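Local coordinates for extracellular solute-binding protein, family 5 (Chelativorans sp., PDB 6WM6) that binds EDTA and various other aminopolycarboxylates in the periplasm, and probably hands them to an ABC transporter for uptake, at residues 261-266 against 275-280; 283-288 against 296-301. One frame throughout, in Å; residues are numbered along the deposited sequence.

Contact 1. Residues 261-266 against 275-280; sequences TQQLTA and IYPQGA
A short helix to which the next strand and loop return is the motif here: Q263 and L264, in the first turn of helix 263-268, rest on I275 at the end of strand 274-275. The contact illustrates how one branched side chain can serve a helix start. With CG1 lodged between its backbone N and carbonyl carbon (chi1 67°), I275 sends its two branches to different parts of that turn. The short branch, CG2, lies against the backbone, 3.6 Å from Q263 O, and also meets Q263 CB at 3.9 Å. The longer one runs on extended (chi2 173°), which carries CD1 to within 3.8 Å of L264 N and 4.0 Å of L264 CD1. The L264 side chain lies across that of I275. No hydrogen bond joins the two segments, so van der Waals fit does the work. Trimming I275 to an alanine would remove both branches and is likely to open a gap beside the first helical turn, with L264 CD1 losing this apolar partner. Around this core, I275 is hydrogen-bonded through its backbone to I535 of strand 524-537 and touches A53 of strand 49-54, as does Q263, while helix 282-290 closes over L264 and P277 through Q287 and M284.

Contact 2. Residues 283-288 against 296-301; sequences DMVEQA and IDFQMN
F298 on strand 296-299 meets A288 and V285 of helix 282-290, a worked case of a helix laid on a strand through a few apolar groups. The strand segment runs roughly antiparallel to the helix segment, at 141°, with the two axes 9.4 Å apart. The CB of F298 points toward the helix, and chi1 of 65° sets CG between the backbone N and the carbonyl carbon, bringing the ring against V285 and A288, about one turn apart. Along the ring, CD1 comes first, 4.2 Å from the methyl CB of A288. Farther out, CE2 and CZ each lie 4.1 Å from V285 CG1; both methyls approach the ring obliquely, and the V285 side chain lies across that of F298. V285 then turns its other methyl to the next inward-facing residue of the chain: CG2 is 3.5 Å from M300 SD, and the bend at chi3 (62°) sets M300 CE beside it as well, 3.8 Å from the same V285 CG2. One valine thus touches both an aromatic ring and a sulfur. At the other end of the contact a water donates to A288 O at 2.8 Å and to I296 O at 2.8 Å, and its oxygen lies in the plane of the F298 ring, at the edge. The chemistry implies adhesion by shape along most of the interface: no direct hydrogen bond links helix to strand, and this single water, using both its protons, supplies the polar bridge between two backbone carbonyls.

Overall arrangement
Both contacts set a helix against a strand paired antiparallel with 524-537, though in contact 1 only the last strand residue, I275, takes part, and I535 touches side chains of both. They follow one another along the chain, their centres about 10 Å apart, and meet where L264 CD2 lies 3.6 Å from Q287 CG and P277 CG lies 3.8 Å from M284 SD. Contact 1 is the more buried, mainly aliphatic groups against the backbone and side chains of a helix's first turn. Contact 2, only partly buried, adds an aromatic ring, a thioether and a bridging water. Helix 282-290 forms half of contact 2 and packs from outside on L264 and P277 of contact 1.

Contact 1. Residues 261-266 against 275-280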
loop_
_atom_site.group_PDB
_atom_site.type_symbol
_atom_site.label_atom_id
_atom_site.label_comp_id
_atom_site.label_asym_id
_atom_site.label_seq_id
_atom_site.Cartn_x
_atom_site.Cartn_y
_atom_site.Cartn_z
ATOM N N THR A 261 9.212 17.698 -3.065
ATOM C CA THR A 261 9.543 18.423 -4.287
ATOM C C THR A 261 10.988 18.906 -4.315
ATOM O O THR A 261 11.447 19.360 -5.367
ATOM C CB THR A 261 8.585 19.601 -4.480
ATOM O OG1 THR A 261 8.716 20.519 -3.387
ATOM C CG2 THR A 261 7.145 19.102 -4.560
ATOM N N GLN A 262 11.708 18.815 -3.199
ATOM C CA GLN A 262 13.136 19.097 -3.166
ATOM C C GLN A 262 13.991 17.845 -3.363
ATOM O O GLN A 262 15.217 17.926 -3.274
ATOM C CB GLN A 262 13.508 19.751 -1.834
ATOM C CG GLN A 262 12.819 21.081 -1.593
ATOM C CD GLN A 262 13.078 21.629 -0.205
ATOM O OE1 GLN A 262 13.625 20.940 0.658
ATOM N NE2 GLN A 262 12.683 22.877 0.019
ATOM N N GLN A 263 13.373 16.693 -3.624
ATOM C CA GLN A 263 14.145 15.450 -3.683
ATOM C C GLN A 263 14.973 15.358 -4.961
ATOM O O GLN A 263 16.114 14.884 -4.924
ATOM C CB GLN A 263 13.220 14.252 -3.493
ATOM C CG GLN A 263 12.636 14.218 -2.072
ATOM C CD GLN A 263 11.987 12.902 -1.666
ATOM O OE1 GLN A 263 11.521 12.772 -0.531
ATOM N NE2 GLN A 263 11.950 11.937 -2.565
ATOM N N LEU A 264 14.450 15.841 -6.091
ATOM C CA LEU A 264 15.235 15.781 -7.320
ATOM C C LEU A 264 16.452 16.700 -7.241
ATOM O O LEU A 264 17.540 16.352 -7.725
ATOM C CB LEU A 264 14.352 16.105 -8.523
ATOM C CG LEU A 264 14.855 15.688 -9.901
ATOM C CD1 LEU A 264 15.319 14.245 -9.981
ATOM C CD2 LEU A 264 13.726 15.920 -10.910
ATOM N N THR A 265 16.307 17.862 -6.600
ATOM C CA THR A 265 17.454 18.739 -6.404
ATOM C C THR A 265 18.529 18.067 -5.552
ATOM O O THR A 265 19.725 18.150 -5.860
ATOM C CB THR A 265 17.001 20.057 -5.767
ATOM O OG1 THR A 265 16.140 20.752 -6.683
ATOM C CG2 THR A 265 18.194 20.942 -5.427
ATOM N N ALA A 266 18.115 17.377 -4.487
ATOM C CA ALA A 266 19.069 16.675 -3.634
ATOM C C ALA A 266 19.806 15.581 -4.405
ATOM O O ALA A 266 21.000 15.334 -4.173
ATOM C CB ALA A 266 18.342 16.085 -2.424
ATOM N N ILE A 275 15.823 8.465 -5.007
ATOM C CA ILE A 275 14.575 9.057 -4.538
ATOM C C ILE A 275 13.423 8.211 -5.068
ATOM O O ILE A 275 13.535 7.570 -6.122
ATOM C CB ILE A 275 14.437 10.535 -4.926
ATOM C CG1 ILE A 275 14.295 10.719 -6.438
ATOM C CG2 ILE A 275 15.645 11.328 -4.410
ATOM C CD1 ILE A 275 13.985 12.139 -6.854
ATOM N N TYR A 276 12.296 8.244 -4.359
ATOM C CA TYR A 276 11.095 7.463 -4.722
ATOM C C TYR A 276 9.854 8.299 -4.422
ATOM O O TYR A 276 9.000 7.919 -3.613
ATOM C CB TYR A 276 11.089 6.140 -3.958
ATOM C CG TYR A 276 10.144 5.066 -4.470
ATOM C CD1 TYR A 276 10.231 4.598 -5.758
ATOM C CD2 TYR A 276 9.212 4.474 -3.628
ATOM C CE1 TYR A 276 9.418 3.553 -6.218
ATOM C CE2 TYR A 276 8.378 3.458 -4.077
ATOM C CZ TYR A 276 8.483 3.026 -5.365
ATOM O OH TYR A 276 7.678 1.997 -5.800
ATOM N N PRO A 277 9.715 9.442 -5.082
ATOM C CA PRO A 277 8.601 10.343 -4.753
ATOM C C PRO A 277 7.267 9.775 -5.197
ATOM O O PRO A 277 7.166 9.034 -6.180
ATOM C CB PRO A 277 8.935 11.616 -5.538
ATOM C CG PRO A 277 9.738 11.132 -6.707
ATOM C CD PRO A 277 10.592 10.002 -6.125
ATOM N N GLN A 278 6.218 10.159 -4.470
ATOM C CA GLN A 278 4.855 9.803 -4.864
ATOM C C GLN A 278 4.269 10.960 -5.663
ATOM O O GLN A 278 4.695 12.109 -5.528
ATOM C CB GLN A 278 4.003 9.484 -3.634
ATOM C CG GLN A 278 4.409 8.182 -2.928
ATOM C CD GLN A 278 3.284 7.545 -2.115
ATOM O OE1 GLN A 278 2.133 7.975 -2.177
ATOM N NE2 GLN A 278 3.620 6.507 -1.355
ATOM N N GLY A 279 3.311 10.651 -6.523
ATOM C CA GLY A 279 2.697 11.690 -7.334
ATOM C C GLY A 279 3.648 12.353 -8.314
ATOM O O GLY A 279 3.724 13.584 -8.382
ATOM N N ALA A 280 4.379 11.554 -9.080
ATOM C CA ALA A 280 5.274 12.103 -10.096
ATOM C C ALA A 280 4.475 12.777 -11.204
ATOM O O ALA A 280 3.395 12.321 -11.580
ATOM C CB ALA A 280 6.137 10.994 -10.696
#

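Contact 2. Residues 283-288 against 296-301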
loop_
_atom_site.group_PDB
_atom_site.type_symbol
_atom_site.label_atom_id
_atom_site.label_comp_id
_atom_site.label_asym_id
_atom_site.label_seq_id
_atom_site.Cartn_x
_atom_site.Cartn_y
_atom_site.Cartn_z
ATOM N N ASP A 283 6.450 17.164 -15.549
ATOM C CA ASP A 283 7.636 17.998 -15.377
ATOM C C ASP A 283 8.736 17.246 -14.639
ATOM O O ASP A 283 9.919 17.363 -14.978
ATOM C CB ASP A 283 7.289 19.284 -14.632
ATOM C CG ASP A 283 8.490 20.201 -14.482
ATOM O OD1 ASP A 283 9.034 20.643 -15.515
ATOM O OD2 ASP A 283 8.892 20.473 -13.331
ATOM N N MET A 284 8.365 16.463 -13.628
ATOM C CA MET A 284 9.358 15.694 -12.884
ATOM C C MET A 284 10.034 14.661 -13.775
ATOM O O MET A 284 11.262 14.504 -13.734
ATOM C CB MET A 284 8.660 15.024 -11.697
ATOM C CG MET A 284 9.559 14.183 -10.820
ATOM S SD MET A 284 8.618 13.388 -9.499
ATOM C CE MET A 284 7.801 14.816 -8.762
ATOM N N VAL A 285 9.254 13.973 -14.618
ATOM C CA VAL A 285 9.819 12.987 -15.533
ATOM C C VAL A 285 10.758 13.653 -16.526
ATOM O O VAL A 285 11.847 13.141 -16.818
ATOM C CB VAL A 285 8.685 12.227 -16.255
ATOM C CG1 VAL A 285 9.255 11.308 -17.322
ATOM C CG2 VAL A 285 7.858 11.455 -15.249
ATOM N N GLU A 286 10.342 14.791 -17.083
ATOM C CA GLU A 286 11.174 15.468 -18.064
ATOM C C GLU A 286 12.473 15.941 -17.431
ATOM O O GLU A 286 13.551 15.814 -18.030
ATOM C CB GLU A 286 10.399 16.633 -18.680
ATOM C CG GLU A 286 9.263 16.187 -19.598
ATOM C CD GLU A 286 8.388 17.337 -20.062
ATOM O OE1 GLU A 286 8.529 18.458 -19.525
ATOM O OE2 GLU A 286 7.554 17.117 -20.964
ATOM N N GLN A 287 12.397 16.444 -16.201
ATOM C CA GLN A 287 13.609 16.880 -15.512
ATOM C C GLN A 287 14.557 15.711 -15.271
ATOM O O GLN A 287 15.761 15.808 -15.524
ATOM C CB GLN A 287 13.234 17.560 -14.199
ATOM C CG GLN A 287 14.400 18.250 -13.530
ATOM C CD GLN A 287 13.960 19.285 -12.520
ATOM O OE1 GLN A 287 12.764 19.537 -12.348
ATOM N NE2 GLN A 287 14.928 19.898 -11.845
ATOM N N ALA A 288 14.032 14.587 -14.780
ATOM C CA ALA A 288 14.881 13.428 -14.541
ATOM C C ALA A 288 15.521 12.924 -15.824
ATOM O O ALA A 288 16.713 12.579 -15.844
ATOM C CB ALA A 288 14.046 12.312 -13.904
ATOM N N ILE A 296 22.087 9.687 -13.962
ATOM C CA ILE A 296 20.778 9.468 -13.346
ATOM C C ILE A 296 19.883 8.731 -14.324
ATOM O O ILE A 296 19.845 9.065 -15.517
ATOM C CB ILE A 296 20.148 10.803 -12.916
ATOM C CG1 ILE A 296 20.967 11.384 -11.736
ATOM C CG2 ILE A 296 18.674 10.627 -12.569
ATOM C CD1 ILE A 296 20.661 12.816 -11.404
ATOM N N ASP A 297 19.186 7.714 -13.824
ATOM C CA ASP A 297 18.203 6.966 -14.602
ATOM C C ASP A 297 16.938 6.875 -13.770
ATOM O O ASP A 297 16.890 7.283 -12.609
ATOM C CB ASP A 297 18.712 5.561 -14.963
ATOM C CG ASP A 297 18.070 5.016 -16.249
ATOM O OD1 ASP A 297 17.118 5.644 -16.797
ATOM O OD2 ASP A 297 18.530 3.949 -16.707
ATOM N N PHE A 298 15.878 6.331 -14.378
ATOM C CA PHE A 298 14.622 6.210 -13.649
ATOM C C PHE A 298 13.809 5.027 -14.149
ATOM O O PHE A 298 13.971 4.572 -15.283
ATOM C CB PHE A 298 13.805 7.518 -13.697
ATOM C CG PHE A 298 13.318 7.911 -15.052
ATOM C CD1 PHE A 298 14.138 8.597 -15.927
ATOM C CD2 PHE A 298 12.025 7.614 -15.445
ATOM C CE1 PHE A 298 13.691 8.975 -17.182
ATOM C CE2 PHE A 298 11.567 7.987 -16.702
ATOM C CZ PHE A 298 12.402 8.667 -17.566
ATOM N N GLN A 299 12.956 4.535 -13.267
ATOM C CA GLN A 299 12.004 3.457 -13.537
ATOM C C GLN A 299 10.645 3.939 -13.048
ATOM O O GLN A 299 10.541 4.558 -11.980
ATOM C CB GLN A 299 12.377 2.191 -12.796
ATOM C CG GLN A 299 13.713 1.580 -13.188
ATOM C CD GLN A 299 14.158 0.506 -12.235
ATOM O OE1 GLN A 299 13.354 -0.265 -11.719
ATOM N NE2 GLN A 299 15.469 0.431 -11.967
ATOM N N MET A 300 9.585 3.664 -13.817
ATOM C CA MET A 300 8.233 4.012 -13.453
ATOM C C MET A 300 7.293 2.887 -13.865
ATOM O O MET A 300 7.427 2.356 -14.974
ATOM C CB MET A 300 7.793 5.278 -14.184
ATOM C CG MET A 300 8.628 6.490 -13.862
ATOM S SD MET A 300 8.060 7.973 -14.695
ATOM C CE MET A 300 6.444 8.163 -14.015
ATOM N N ASN A 301 6.338 2.563 -12.996
ATOM C CA ASN A 301 5.406 1.468 -13.235
ATOM C C ASN A 301 4.055 1.821 -12.619
ATOM O O ASN A 301 3.970 2.672 -11.721
ATOM C CB ASN A 301 5.923 0.162 -12.611
ATOM C CG ASN A 301 7.189 -0.316 -13.248
ATOM O OD1 ASN A 301 7.206 -0.815 -14.372
ATOM N ND2 ASN A 301 8.290 -0.141 -12.532
HETATM O O HOH W 1 17.559 10.044 -16.702
#